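Local atomic coordinates of protein DUF199/WhiA (PDB entry 3HYI), a protein that probably takes part in bacterial cell division and chromosome segregation, and pairs a degenerate LAGLIDADG homing endonuclease domain with a DNA-binding helix-turn-helix domain. Residues R61-M66 / K71-I76; I29-G34 / L118-G123; G34-R39 / S98-E103; S113-L118 / L134-F139. All coordinates share one frame; numbering follows the deposited sequence.

Overall arrangement
The four contacts all lie in the LAGLIDADG part of the chain. Contact 1 sits near the surface, where helix 56-68 turns back into the edge strand 73-79, and is the one with a hydrogen bond between its segments. Contacts 2, 3 and 4 are buried. Contacts 2 and 3 share helix 25-39 and Gly34: one packs the helix against helix 108-122 through a glycine, the other against the segment 98-103 through apolar side chains. Contact 4 continues from helix 108-122 to strand 134-138 of the second sheet, again without polar bonds between its segments. Salt bridges from Glu31 to Arg61 and Arg116 tie contacts 1, 2 and 4 together.

Contact 1. Residues R61-M66 / K71-I76; sequences RLLNLM and KPVSEI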
# COMPACT_ATOMS: atom_id res chain seq x y z
N ARG A 61 -22.47 -7.21 14.72
CA ARG A 61 -22.67 -8.36 13.84
C ARG A 61 -22.92 -9.63 14.65
O ARG A 61 -23.80 -10.42 14.31
CB ARG A 61 -21.45 -8.56 12.93
CG ARG A 61 -21.63 -9.66 11.89
CD ARG A 61 -22.71 -9.31 10.89
NE ARG A 61 -22.87 -10.33 9.85
CZ ARG A 61 -23.84 -10.34 8.95
NH1 ARG A 61 -24.78 -9.40 8.96
NH2 ARG A 61 -23.89 -11.32 8.06
N LEU A 62 -22.14 -9.82 15.71
CA LEU A 62 -22.30 -10.97 16.59
C LEU A 62 -23.70 -11.00 17.20
O LEU A 62 -24.31 -12.07 17.29
CB LEU A 62 -21.25 -10.96 17.71
CG LEU A 62 -21.24 -12.14 18.68
CD1 LEU A 62 -20.97 -13.45 17.94
CD2 LEU A 62 -20.22 -11.92 19.79
N LEU A 63 -24.19 -9.84 17.61
CA LEU A 63 -25.54 -9.74 18.17
C LEU A 63 -26.60 -10.07 17.12
O LEU A 63 -27.59 -10.73 17.43
CB LEU A 63 -25.80 -8.35 18.76
CG LEU A 63 -25.02 -7.97 20.02
CD1 LEU A 63 -25.49 -6.60 20.53
CD2 LEU A 63 -25.15 -9.01 21.12
N ASN A 64 -26.39 -9.62 15.89
CA ASN A 64 -27.32 -9.92 14.80
C ASN A 64 -27.35 -11.41 14.43
O ASN A 64 -28.41 -11.94 14.08
CB ASN A 64 -27.00 -9.09 13.56
CG ASN A 64 -27.26 -7.60 13.77
OD1 ASN A 64 -27.92 -7.19 14.72
ND2 ASN A 64 -26.73 -6.78 12.86
N LEU A 65 -26.20 -12.08 14.52
CA LEU A 65 -26.13 -13.52 14.28
C LEU A 65 -26.88 -14.31 15.34
O LEU A 65 -27.64 -15.23 15.03
CB LEU A 65 -24.66 -13.99 14.23
CG LEU A 65 -23.94 -14.04 12.88
CD1 LEU A 65 -24.59 -13.15 11.85
CD2 LEU A 65 -22.48 -13.66 13.06
N MET A 66 -26.66 -13.94 16.60
CA MET A 66 -27.36 -14.57 17.73
C MET A 66 -28.87 -14.33 17.69
O MET A 66 -29.64 -15.19 18.13
CB MET A 66 -26.78 -14.06 19.06
CG MET A 66 -25.36 -14.51 19.33
SD MET A 66 -25.17 -16.31 19.37
CE MET A 66 -25.74 -16.67 21.03
N LYS A 71 -30.83 -17.01 19.95
CA LYS A 71 -30.02 -17.40 21.09
C LYS A 71 -29.71 -16.18 21.96
O LYS A 71 -29.32 -15.13 21.44
CB LYS A 71 -28.72 -18.05 20.62
CG LYS A 71 -28.90 -19.38 19.89
CD LYS A 71 -29.07 -20.54 20.85
CE LYS A 71 -29.12 -21.87 20.12
NZ LYS A 71 -30.40 -22.09 19.39
N PRO A 72 -29.90 -16.30 23.29
CA PRO A 72 -29.68 -15.17 24.19
C PRO A 72 -28.21 -14.86 24.45
O PRO A 72 -27.40 -15.78 24.61
CB PRO A 72 -30.35 -15.63 25.49
CG PRO A 72 -30.21 -17.11 25.47
CD PRO A 72 -30.32 -17.50 24.03
N VAL A 73 -27.87 -13.57 24.48
CA VAL A 73 -26.59 -13.13 25.00
C VAL A 73 -26.84 -12.64 26.43
O VAL A 73 -27.76 -11.85 26.67
CB VAL A 73 -25.93 -12.03 24.12
CG1 VAL A 73 -25.82 -12.51 22.68
CG2 VAL A 73 -26.70 -10.73 24.20
N SER A 74 -26.03 -13.13 27.36
CA SER A 74 -26.28 -12.92 28.79
C SER A 74 -25.64 -11.65 29.35
O SER A 74 -26.17 -11.04 30.28
CB SER A 74 -25.80 -14.13 29.59
OG SER A 74 -24.50 -14.52 29.18
N GLU A 75 -24.49 -11.25 28.79
CA GLU A 75 -23.74 -10.12 29.31
C GLU A 75 -22.92 -9.41 28.23
O GLU A 75 -22.38 -10.05 27.33
CB GLU A 75 -22.80 -10.58 30.44
CG GLU A 75 -21.83 -9.51 30.94
CD GLU A 75 -21.04 -9.95 32.15
OE1 GLU A 75 -19.92 -10.47 31.99
OE2 GLU A 75 -21.56 -9.79 33.28
N ILE A 76 -22.86 -8.08 28.33
CA ILE A 76 -22.01 -7.25 27.49
C ILE A 76 -21.32 -6.22 28.39
O ILE A 76 -21.98 -5.33 28.94
CB ILE A 76 -22.82 -6.51 26.40
CG1 ILE A 76 -23.65 -7.51 25.58
CG2 ILE A 76 -21.89 -5.72 25.49
CD1 ILE A 76 -24.30 -6.90 24.37
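Lys71 N donates to Met66 O at 2.8 Å in a nearly straight bond (N-H...O 176°), the donor tilted only slightly from the carbonyl plane. It closes the turn that joins helix 56-68 to strand 73-79; the two run almost antiparallel, their axes 11.0 Å apart at closest. Met66 packs over this turn. Its chain bends at chi2 (-59°) and again at the sulfur, which swings CE across the Lys71 side chain at about a right angle; CE lies a tight 3.3 Å from Lys71 CB. Farther back, Met66 CG rests 3.9 Å from Val73 CG1. With an alanine in place of Met66, a gap would probably open beside the CB of Lys71, and Val73 would probably be left leaning on Leu63. One turn earlier, Leu63 sets CD2 across Val73, 3.9 Å from its CG2, and meets Ile76 tip to tip, with Leu63 CD2 and Ile76 CD1 4.0 Å apart. Leu63, Val73 and Ile76 make the more exposed apolar patch, while Leu62 turns inward to Ile91, Phe51 and Leu32. Beyond Val73 the strand carries a classic beta bulge, Ser74 and Glu75 both facing Thr92 of the neighbouring strand, and Ser74 OG also bonds to the O of Thr92. A helix laid on the antiparallel sheet and returning directly into an edge strand is part of the alpha-beta-beta-alpha-beta-beta core of the LAGLIDADG fold.

Contact 2. Residues I29-G34 / L118-G123; sequences ISELLG and LFLSGG
Helices 29-34 and 118-122 cross at -34° with their axes 9.0 Å apart at closest, and Gly34 comes so near Leu118 that their CA atoms are separated by 4.5 Å. Gly34 makes this possible: a CB on it would run into Leu118 N. Over the bare backbone of Gly34 the Leu118 side chain lays its CD2 branch, 3.5 Å from Gly34 O and a little farther from Gly34 CA. Ser121 comes to the same carbonyl, but Ser121 OG stays 3.7 Å from Gly34 O and makes its hydrogen bond to Gly117 O within its own helix. The OG branch stands between the backbone N and carbonyl carbon of Ser121 (chi1 60°), a setting that suits this bond one turn back. Earlier on helix 25-39, Glu31 reaches out fully extended, its CG anti to the backbone N (chi1 -179°), and OE1 passes 3.8 Å from Leu120 CD1. The buried carboxylate is answered by two arginines: OE1 pairs with Arg61 of helix 56-68 and OE2 with Arg116, which probably keeps it ionised. Leu120 meanwhile rests on Phe35, Ala58 and Arg61. Two helices, one from each half of the domain, pack closely through a glycine, as in the paired LAGLIDADG helices at the interface between the two halves of this fold; the family takes its name from the sequence motif on these helices.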
# COMPACT_ATOMS: atom_id res chain seq x y z
N ILE A 29 -24.18 -19.94 11.16
CA ILE A 29 -23.38 -20.72 12.12
C ILE A 29 -21.91 -20.76 11.69
O ILE A 29 -21.02 -20.74 12.54
CB ILE A 29 -23.93 -22.15 12.30
CG1 ILE A 29 -25.25 -22.11 13.08
CG2 ILE A 29 -22.94 -23.03 13.03
CD1 ILE A 29 -26.04 -23.40 13.01
N SER A 30 -21.67 -20.82 10.38
CA SER A 30 -20.31 -20.79 9.85
C SER A 30 -19.62 -19.47 10.19
O SER A 30 -18.46 -19.45 10.60
CB SER A 30 -20.31 -21.01 8.33
OG SER A 30 -19.00 -21.11 7.82
N GLU A 31 -20.33 -18.35 10.02
CA GLU A 31 -19.78 -17.05 10.40
C GLU A 31 -19.57 -16.93 11.90
O GLU A 31 -18.58 -16.34 12.34
CB GLU A 31 -20.68 -15.90 9.91
CG GLU A 31 -20.13 -14.52 10.27
CD GLU A 31 -20.94 -13.39 9.71
OE1 GLU A 31 -20.68 -12.23 10.10
OE2 GLU A 31 -21.85 -13.64 8.89
N LEU A 32 -20.49 -17.47 12.69
CA LEU A 32 -20.35 -17.50 14.14
C LEU A 32 -19.11 -18.30 14.55
O LEU A 32 -18.37 -17.89 15.44
CB LEU A 32 -21.60 -18.10 14.80
CG LEU A 32 -21.63 -18.12 16.33
CD1 LEU A 32 -21.61 -16.71 16.90
CD2 LEU A 32 -22.84 -18.90 16.83
N LEU A 33 -18.89 -19.43 13.88
CA LEU A 33 -17.70 -20.25 14.13
C LEU A 33 -16.43 -19.45 13.88
O LEU A 33 -15.44 -19.61 14.60
CB LEU A 33 -17.71 -21.51 13.24
CG LEU A 33 -16.63 -22.55 13.54
CD1 LEU A 33 -16.90 -23.23 14.88
CD2 LEU A 33 -16.55 -23.57 12.41
N GLY A 34 -16.46 -18.58 12.87
CA GLY A 34 -15.37 -17.64 12.61
C GLY A 34 -15.09 -16.74 13.80
O GLY A 34 -13.94 -16.56 14.19
N LEU A 118 -14.12 -14.44 10.83
CA LEU A 118 -12.69 -14.34 11.17
C LEU A 118 -12.17 -12.91 11.09
O LEU A 118 -11.45 -12.45 11.97
CB LEU A 118 -11.85 -15.23 10.25
CG LEU A 118 -11.83 -16.74 10.51
CD1 LEU A 118 -10.93 -17.43 9.48
CD2 LEU A 118 -11.36 -17.06 11.93
N PHE A 119 -12.55 -12.22 10.02
CA PHE A 119 -12.09 -10.87 9.75
C PHE A 119 -12.69 -9.84 10.69
O PHE A 119 -11.97 -8.98 11.22
CB PHE A 119 -12.41 -10.48 8.30
CG PHE A 119 -12.01 -9.09 7.95
CD1 PHE A 119 -12.95 -8.06 7.92
CD2 PHE A 119 -10.68 -8.79 7.66
CE1 PHE A 119 -12.58 -6.77 7.60
CE2 PHE A 119 -10.31 -7.49 7.33
CZ PHE A 119 -11.25 -6.48 7.30
N LEU A 120 -14.00 -9.90 10.89
CA LEU A 120 -14.69 -8.98 11.78
C LEU A 120 -14.13 -9.06 13.20
O LEU A 120 -13.81 -8.04 13.81
CB LEU A 120 -16.20 -9.25 11.81
CG LEU A 120 -17.03 -8.63 10.68
CD1 LEU A 120 -18.41 -9.23 10.65
CD2 LEU A 120 -17.11 -7.10 10.81
N SER A 121 -14.00 -10.28 13.71
CA SER A 121 -13.62 -10.50 15.11
C SER A 121 -12.13 -10.26 15.37
O SER A 121 -11.78 -9.51 16.28
CB SER A 121 -14.02 -11.92 15.55
OG SER A 121 -13.38 -12.92 14.77
N GLY A 122 -11.27 -10.91 14.59
CA GLY A 122 -9.83 -10.86 14.83
C GLY A 122 -8.97 -10.31 13.70
O GLY A 122 -7.74 -10.30 13.81
N GLY A 123 -9.61 -9.84 12.63
CA GLY A 123 -8.88 -9.33 11.47
C GLY A 123 -8.77 -7.82 11.45
O GLY A 123 -9.41 -7.13 12.23

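Contact 3. Residues G34-R39 / S98-E103; sequences GFIKAR and SFMVIE
Ile36 meets Met100 tip to tip, the CD1 methyl of Ile36 lying 3.3 Å from Met100 CE, a short approach for two methyl groups. This apolar pair joins the C-terminal part of the first LAGLIDADG helix, 25-39, to the segment 98-103 that leads from the first sheet toward helix 108-122. The same CD1 of Ile36 also lies 4.1 Å from Phe99 CB, the two side chains crossing at about a right angle. One methyl thus serves both neighbours. It gets there because Ile36 is extended: CG1 stands anti to the carbonyl carbon (chi1 -68°) and CD1 continues straight outward (chi2 176°). Met100 does the opposite, bending at chi2 and chi3 so that its terminal methyl curls back toward the helix. In the next shell, Ile36 also rests on Ile49 and Phe51 of strand 48-53, and Phe99 on Ile49 and Leu32, so the side chain of Ile36 is wedged between the sheet and segment 98-103. Segment 98-103 is itself steadied at its start by a hydrogen bond between Ser98 OG and Ser96 OG, and by a weak one from Val101 N to Ser98 O. Helix 25-39 grips the Met100 methyl a second time one turn back, where the CD1 branch of Leu33 packs against Met100 CE.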
# COMPACT_ATOMS: atom_id res chain seq x y z
N GLY A 34 -16.46 -18.58 12.87
CA GLY A 34 -15.37 -17.64 12.61
C GLY A 34 -15.09 -16.74 13.80
O GLY A 34 -13.94 -16.56 14.19
N PHE A 35 -16.16 -16.18 14.37
CA PHE A 35 -16.07 -15.41 15.62
C PHE A 35 -15.52 -16.26 16.76
O PHE A 35 -14.63 -15.83 17.49
CB PHE A 35 -17.45 -14.87 16.03
CG PHE A 35 -17.82 -13.55 15.40
CD1 PHE A 35 -17.57 -12.36 16.07
CD2 PHE A 35 -18.46 -13.51 14.17
CE1 PHE A 35 -17.93 -11.14 15.50
CE2 PHE A 35 -18.82 -12.29 13.60
CZ PHE A 35 -18.55 -11.10 14.27
N ILE A 36 -16.07 -17.48 16.90
CA ILE A 36 -15.66 -18.40 17.95
C ILE A 36 -14.19 -18.80 17.83
O ILE A 36 -13.44 -18.74 18.81
CB ILE A 36 -16.52 -19.69 17.96
CG1 ILE A 36 -17.96 -19.37 18.38
CG2 ILE A 36 -15.94 -20.73 18.91
CD1 ILE A 36 -18.90 -20.56 18.31
N LYS A 37 -13.78 -19.21 16.63
CA LYS A 37 -12.39 -19.63 16.40
C LYS A 37 -11.39 -18.50 16.63
O LYS A 37 -10.32 -18.71 17.21
CB LYS A 37 -12.22 -20.18 14.98
CG LYS A 37 -12.89 -21.53 14.72
CD LYS A 37 -12.41 -22.61 15.67
CE LYS A 37 -12.71 -24.00 15.13
NZ LYS A 37 -12.57 -25.06 16.18
N ALA A 38 -11.74 -17.29 16.19
CA ALA A 38 -10.85 -16.14 16.30
C ALA A 38 -10.81 -15.54 17.71
O ALA A 38 -9.73 -15.28 18.25
CB ALA A 38 -11.24 -15.07 15.28
N ARG A 39 -11.98 -15.30 18.30
CA ARG A 39 -12.06 -14.54 19.55
C ARG A 39 -12.95 -15.17 20.64
O ARG A 39 -13.23 -14.52 21.65
CB ARG A 39 -12.54 -13.11 19.25
CG ARG A 39 -11.51 -12.25 18.52
CD ARG A 39 -10.24 -12.06 19.35
NE ARG A 39 -9.29 -11.13 18.74
CZ ARG A 39 -9.41 -9.80 18.76
NH1 ARG A 39 -10.44 -9.22 19.36
NH2 ARG A 39 -8.49 -9.04 18.18
N SER A 98 -24.96 -27.15 18.30
CA SER A 98 -25.19 -26.82 16.90
C SER A 98 -24.12 -25.88 16.33
O SER A 98 -23.80 -25.96 15.14
CB SER A 98 -26.57 -26.19 16.73
OG SER A 98 -26.68 -24.99 17.48
N PHE A 99 -23.58 -25.00 17.17
CA PHE A 99 -22.51 -24.08 16.76
C PHE A 99 -21.29 -24.81 16.18
O PHE A 99 -20.66 -24.32 15.25
CB PHE A 99 -22.01 -23.22 17.94
CG PHE A 99 -23.02 -22.26 18.51
CD1 PHE A 99 -22.73 -21.58 19.69
CD2 PHE A 99 -24.25 -22.01 17.90
CE1 PHE A 99 -23.63 -20.68 20.25
CE2 PHE A 99 -25.16 -21.11 18.45
CZ PHE A 99 -24.84 -20.45 19.63
N MET A 100 -20.96 -25.97 16.76
CA MET A 100 -19.73 -26.69 16.41
C MET A 100 -19.91 -27.79 15.35
O MET A 100 -18.95 -28.46 14.99
CB MET A 100 -19.13 -27.33 17.67
CG MET A 100 -18.83 -26.34 18.80
SD MET A 100 -17.63 -25.06 18.37
CE MET A 100 -18.69 -23.78 17.73
N VAL A 101 -21.13 -27.95 14.83
CA VAL A 101 -21.43 -29.03 13.88
C VAL A 101 -21.04 -28.68 12.44
O VAL A 101 -20.85 -29.58 11.61
CB VAL A 101 -22.92 -29.43 13.95
CG1 VAL A 101 -23.23 -30.56 12.97
CG2 VAL A 101 -23.30 -29.85 15.36
N ILE A 102 -20.90 -27.39 12.13
CA ILE A 102 -20.60 -26.95 10.76
C ILE A 102 -19.14 -27.20 10.36
O ILE A 102 -18.22 -27.01 11.16
CB ILE A 102 -20.96 -25.44 10.54
CG1 ILE A 102 -22.25 -25.31 9.72
CG2 ILE A 102 -19.86 -24.70 9.79
CD1 ILE A 102 -23.50 -25.75 10.46
N GLU A 103 -18.95 -27.63 9.11
CA GLU A 103 -17.63 -27.73 8.49
C GLU A 103 -17.47 -26.54 7.53
O GLU A 103 -17.96 -26.58 6.40
CB GLU A 103 -17.47 -29.06 7.74
CG GLU A 103 -16.91 -30.18 8.62
CD GLU A 103 -17.13 -31.57 8.04
OE1 GLU A 103 -18.29 -31.90 7.72
OE2 GLU A 103 -16.15 -32.34 7.93

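Contact 4. Residues S113-L118 / L134-F139; sequences SFLRGL and LEINLF
Leu118, whose CB packs on Ile136 across the contact, also lays its CG over one face of the Phe114 ring, 3.9 Å above the plane and offset toward the rim; the ring makes a further edge-to-face pair with Phe105. On the strand, the Asn137 amide and the Glu135 carboxylate are joined by a bent bond, ND2 of Asn137 to OE2 of Glu135 at 3.1 Å (140°). The donor comes from well above the carboxylate plane, while the acceptor lies close to the plane of the amide. Glu135 OE1 is taken by Lys169 and His133. Ile136, between these two polar residues, points to the helix instead. Its CG2 and CD1 methyls both come to Leu118 CB from the strand side, each 4.1 Å from it, with CG1 set beside the backbone N (chi1 -74°). Leu115 adds a looser touch, its CD2 4.3 Å from Ile136 CD1, and both residues also rest on Phe181 of helix 175-184. Segments 113-118 and 134-139 share no hydrogen bond or salt bridge: helix 108-122 is held on this strand by buried branched aliphatic groups, while the polar Glu135 and Asn137 are turned away from this apolar contact and pair with each other.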
# COMPACT_ATOMS: atom_id res chain seq x y z
N SER A 113 -18.60 -16.97 4.64
CA SER A 113 -19.19 -16.56 5.91
C SER A 113 -18.22 -16.74 7.07
O SER A 113 -18.14 -15.90 7.96
CB SER A 113 -20.47 -17.35 6.17
OG SER A 113 -21.47 -17.02 5.21
N PHE A 114 -17.48 -17.85 7.05
CA PHE A 114 -16.42 -18.12 8.03
C PHE A 114 -15.34 -17.04 7.96
O PHE A 114 -14.89 -16.54 9.00
CB PHE A 114 -15.82 -19.50 7.78
CG PHE A 114 -14.75 -19.90 8.77
CD1 PHE A 114 -15.08 -20.17 10.09
CD2 PHE A 114 -13.43 -20.05 8.36
CE1 PHE A 114 -14.10 -20.56 11.00
CE2 PHE A 114 -12.45 -20.44 9.26
CZ PHE A 114 -12.78 -20.69 10.59
N LEU A 115 -14.93 -16.68 6.74
CA LEU A 115 -13.95 -15.61 6.53
C LEU A 115 -14.44 -14.27 7.08
O LEU A 115 -13.66 -13.53 7.69
CB LEU A 115 -13.63 -15.44 5.04
CG LEU A 115 -12.63 -16.40 4.42
CD1 LEU A 115 -12.49 -16.08 2.94
CD2 LEU A 115 -11.27 -16.32 5.11
N ARG A 116 -15.71 -13.96 6.84
CA ARG A 116 -16.30 -12.72 7.34
C ARG A 116 -16.24 -12.67 8.87
O ARG A 116 -15.89 -11.64 9.45
CB ARG A 116 -17.75 -12.58 6.86
CG ARG A 116 -18.41 -11.26 7.27
CD ARG A 116 -19.63 -10.94 6.42
NE ARG A 116 -20.60 -12.03 6.42
CZ ARG A 116 -20.88 -12.84 5.40
NH1 ARG A 116 -20.29 -12.71 4.22
NH2 ARG A 116 -21.78 -13.80 5.57
N GLY A 117 -16.58 -13.78 9.52
CA GLY A 117 -16.48 -13.90 10.97
C GLY A 117 -15.06 -13.75 11.48
O GLY A 117 -14.82 -13.02 12.44
N LEU A 118 -14.12 -14.44 10.83
CA LEU A 118 -12.69 -14.34 11.17
C LEU A 118 -12.17 -12.91 11.09
O LEU A 118 -11.45 -12.45 11.97
CB LEU A 118 -11.85 -15.23 10.25
CG LEU A 118 -11.83 -16.74 10.51
CD1 LEU A 118 -10.93 -17.43 9.48
CD2 LEU A 118 -11.36 -17.06 11.93
N LEU A 134 -3.86 -6.81 4.73
CA LEU A 134 -5.06 -7.32 5.37
C LEU A 134 -4.64 -8.55 6.16
O LEU A 134 -3.99 -9.44 5.61
CB LEU A 134 -6.13 -7.67 4.33
CG LEU A 134 -7.47 -8.15 4.90
CD1 LEU A 134 -8.63 -7.74 4.00
CD2 LEU A 134 -7.46 -9.66 5.14
N GLU A 135 -5.01 -8.60 7.43
CA GLU A 135 -4.57 -9.69 8.31
C GLU A 135 -5.73 -10.37 9.03
O GLU A 135 -6.78 -9.77 9.22
CB GLU A 135 -3.55 -9.18 9.33
CG GLU A 135 -4.07 -8.09 10.25
CD GLU A 135 -3.07 -7.72 11.33
OE1 GLU A 135 -1.88 -7.56 11.01
OE2 GLU A 135 -3.49 -7.58 12.50
N ILE A 136 -5.51 -11.62 9.40
CA ILE A 136 -6.41 -12.37 10.27
C ILE A 136 -5.59 -13.04 11.37
O ILE A 136 -4.70 -13.84 11.08
CB ILE A 136 -7.21 -13.43 9.49
CG1 ILE A 136 -8.30 -12.76 8.65
CG2 ILE A 136 -7.85 -14.43 10.44
CD1 ILE A 136 -9.00 -13.72 7.71
N ASN A 137 -5.87 -12.69 12.62
CA ASN A 137 -5.20 -13.29 13.76
C ASN A 137 -5.95 -14.52 14.25
O ASN A 137 -7.17 -14.51 14.33
CB ASN A 137 -5.08 -12.27 14.90
CG ASN A 137 -4.03 -11.21 14.63
OD1 ASN A 137 -3.04 -11.12 15.36
ND2 ASN A 137 -4.24 -10.42 13.59
N LEU A 138 -5.20 -15.58 14.56
CA LEU A 138 -5.80 -16.85 14.99
C LEU A 138 -4.82 -17.65 15.85
O LEU A 138 -3.63 -17.71 15.55
CB LEU A 138 -6.21 -17.68 13.77
CG LEU A 138 -7.37 -18.66 14.00
N PHE A 139 -5.33 -18.26 16.92
CA PHE A 139 -4.50 -19.10 17.78
C PHE A 139 -4.20 -20.44 17.10
O PHE A 139 -3.05 -20.72 16.76
CB PHE A 139 -5.19 -19.33 19.13